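Local coordinates for protein ykuJ (Bacillus subtilis, PDB 2FFG) that is of unknown function, a small DUF1797-family protein in which two helices pack on a four-stranded antiparallel sheet and two copies assemble together, at residues M5-I8 with T9-S13. Residues are numbered along the deposited sequence; the frame is centred on the assembly and turned at random.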
loop_
_atom_site.group_PDB
_atom_site.type_symbol
_atom_site.label_atom_id
_atom_site.label_comp_id
_atom_site.label_asym_id
_atom_site.label_seq_id
_atom_site.Cartn_x
_atom_site.Cartn_y
_atom_site.Cartn_z
HETATM N N MSE A 5 2.959 -12.205 -7.975
HETATM C CA MSE A 5 1.985 -11.306 -8.593
HETATM C C MSE A 5 1.772 -10.106 -7.663
HETATM O O MSE A 5 1.837 -8.950 -8.089
HETATM C CB MSE A 5 0.652 -12.054 -8.814
HETATM C CG MSE A 5 -0.530 -11.196 -9.322
HETATM SE SE MSE A 5 -2.249 -12.170 -9.594
HETATM C CE MSE A 5 -2.980 -12.037 -7.791
ATOM N N GLY A 6 1.549 -10.404 -6.386
ATOM C CA GLY A 6 1.314 -9.370 -5.397
ATOM C C GLY A 6 2.448 -8.388 -5.185
ATOM O O GLY A 6 2.202 -7.233 -4.842
ATOM N N ILE A 7 3.683 -8.840 -5.376
ATOM C CA ILE A 7 4.856 -7.978 -5.205
ATOM C C ILE A 7 5.018 -7.020 -6.382
ATOM O O ILE A 7 5.422 -5.871 -6.220
ATOM C CB ILE A 7 6.156 -8.806 -5.112
ATOM C CG1 ILE A 7 6.141 -9.674 -3.854
ATOM C CG2 ILE A 7 7.374 -7.876 -5.163
ATOM C CD1 ILE A 7 5.966 -8.995 -2.499
ATOM N N ILE A 8 4.727 -7.524 -7.571
ATOM C CA ILE A 8 4.844 -6.737 -8.781
ATOM C C ILE A 8 3.783 -5.649 -8.798
ATOM O O ILE A 8 4.055 -4.513 -9.166
ATOM C CB ILE A 8 4.683 -7.637 -10.021
ATOM C CG1 ILE A 8 5.803 -8.686 -10.038
ATOM C CG2 ILE A 8 4.680 -6.783 -11.284
ATOM C CD1 ILE A 8 5.593 -9.832 -11.024
ATOM N N THR A 9 2.572 -6.004 -8.395
ATOM C CA THR A 9 1.490 -5.038 -8.362
ATOM C C THR A 9 1.900 -3.881 -7.459
ATOM O O THR A 9 1.853 -2.712 -7.856
ATOM C CB THR A 9 0.191 -5.663 -7.820
ATOM O OG1 THR A 9 -0.157 -6.804 -8.610
ATOM C CG2 THR A 9 -0.948 -4.653 -7.898
ATOM N N ARG A 10 2.332 -4.220 -6.251
ATOM C CA ARG A 10 2.743 -3.216 -5.287
ATOM C C ARG A 10 3.862 -2.309 -5.803
ATOM O O ARG A 10 3.905 -1.117 -5.487
ATOM C CB ARG A 10 3.163 -3.903 -3.988
ATOM C CG ARG A 10 2.002 -4.526 -3.218
ATOM C CD ARG A 10 2.510 -5.375 -2.054
ATOM N NE ARG A 10 1.438 -5.819 -1.164
ATOM C CZ ARG A 10 0.529 -6.740 -1.468
ATOM N NH1 ARG A 10 0.546 -7.339 -2.648
ATOM N NH2 ARG A 10 -0.405 -7.061 -0.585
ATOM N N LEU A 11 4.771 -2.870 -6.594
ATOM C CA LEU A 11 5.867 -2.085 -7.128
ATOM C C LEU A 11 5.396 -1.198 -8.268
ATOM O O LEU A 11 5.973 -0.149 -8.518
ATOM C CB LEU A 11 7.008 -2.992 -7.600
ATOM C CG LEU A 11 7.718 -3.797 -6.503
ATOM C CD1 LEU A 11 8.866 -4.593 -7.105
ATOM C CD2 LEU A 11 8.237 -2.864 -5.432
ATOM N N GLN A 12 4.340 -1.617 -8.954
ATOM C CA GLN A 12 3.809 -0.831 -10.057
ATOM C C GLN A 12 3.096 0.386 -9.509
ATOM O O GLN A 12 3.253 1.494 -10.032
ATOM C CB GLN A 12 2.853 -1.666 -10.901
ATOM C CG GLN A 12 3.530 -2.802 -11.636
ATOM C CD GLN A 12 2.537 -3.673 -12.368
ATOM O OE1 GLN A 12 1.487 -4.035 -11.825
ATOM N NE2 GLN A 12 2.862 -4.026 -13.603
ATOM N N SER A 13 2.314 0.185 -8.449
ATOM C CA SER A 13 1.601 1.297 -7.838
ATOM C C SER A 13 2.591 2.184 -7.094
ATOM O O SER A 13 2.343 3.372 -6.905
ATOM C CB SER A 13 0.505 0.792 -6.886
ATOM O OG SER A 13 1.031 -0.047 -5.879
#
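Arg10 bends back along helix 3-21 to the carbonyl of Gly6, one turn earlier, and illustrates how a side chain can exploit a backbone oxygen already engaged in the helical ladder. Its CG lies beside the backbone N (chi1 -70°); the chain runs extended to NE and then turns (chi4 72°), which sets NH1 over the Gly6 carbonyl. Arg10 NH1 donates to Gly6 O at 2.8 Å. That oxygen lies at the edge of the guanidinium, in its plane, whereas the donor stands well above the carbonyl plane, 48° out of it. The backbone bond from Arg10 N to the same Gly6 O is weak, at 3.3 Å.

Thr9 repeats the theme on Met5, a selenomethionine: OG1, set beside its own backbone N, reaches Met5 O at 3.0 Å from above the carbonyl plane, while Thr9 N approaches nearly end-on at 3.1 Å. On the inward side, Ile7 CG2 lies 4.1 Å from Leu11 CD1, the two side chains side by side and pointing the same way, and both rest on Phe29 of strand 25-31. Ile8 CG2 instead meets the amide carbon CD of Gln12, 3.9 Å away, as the two side chains cross.

Arg10 NE also forms a salt bridge with Glu16 of the second subunit, and NH2 is hydrogen-bonded too. With all three nitrogens engaged, rotation of the guanidinium is limited; the nearby carboxylate would be expected to favour its positive charge.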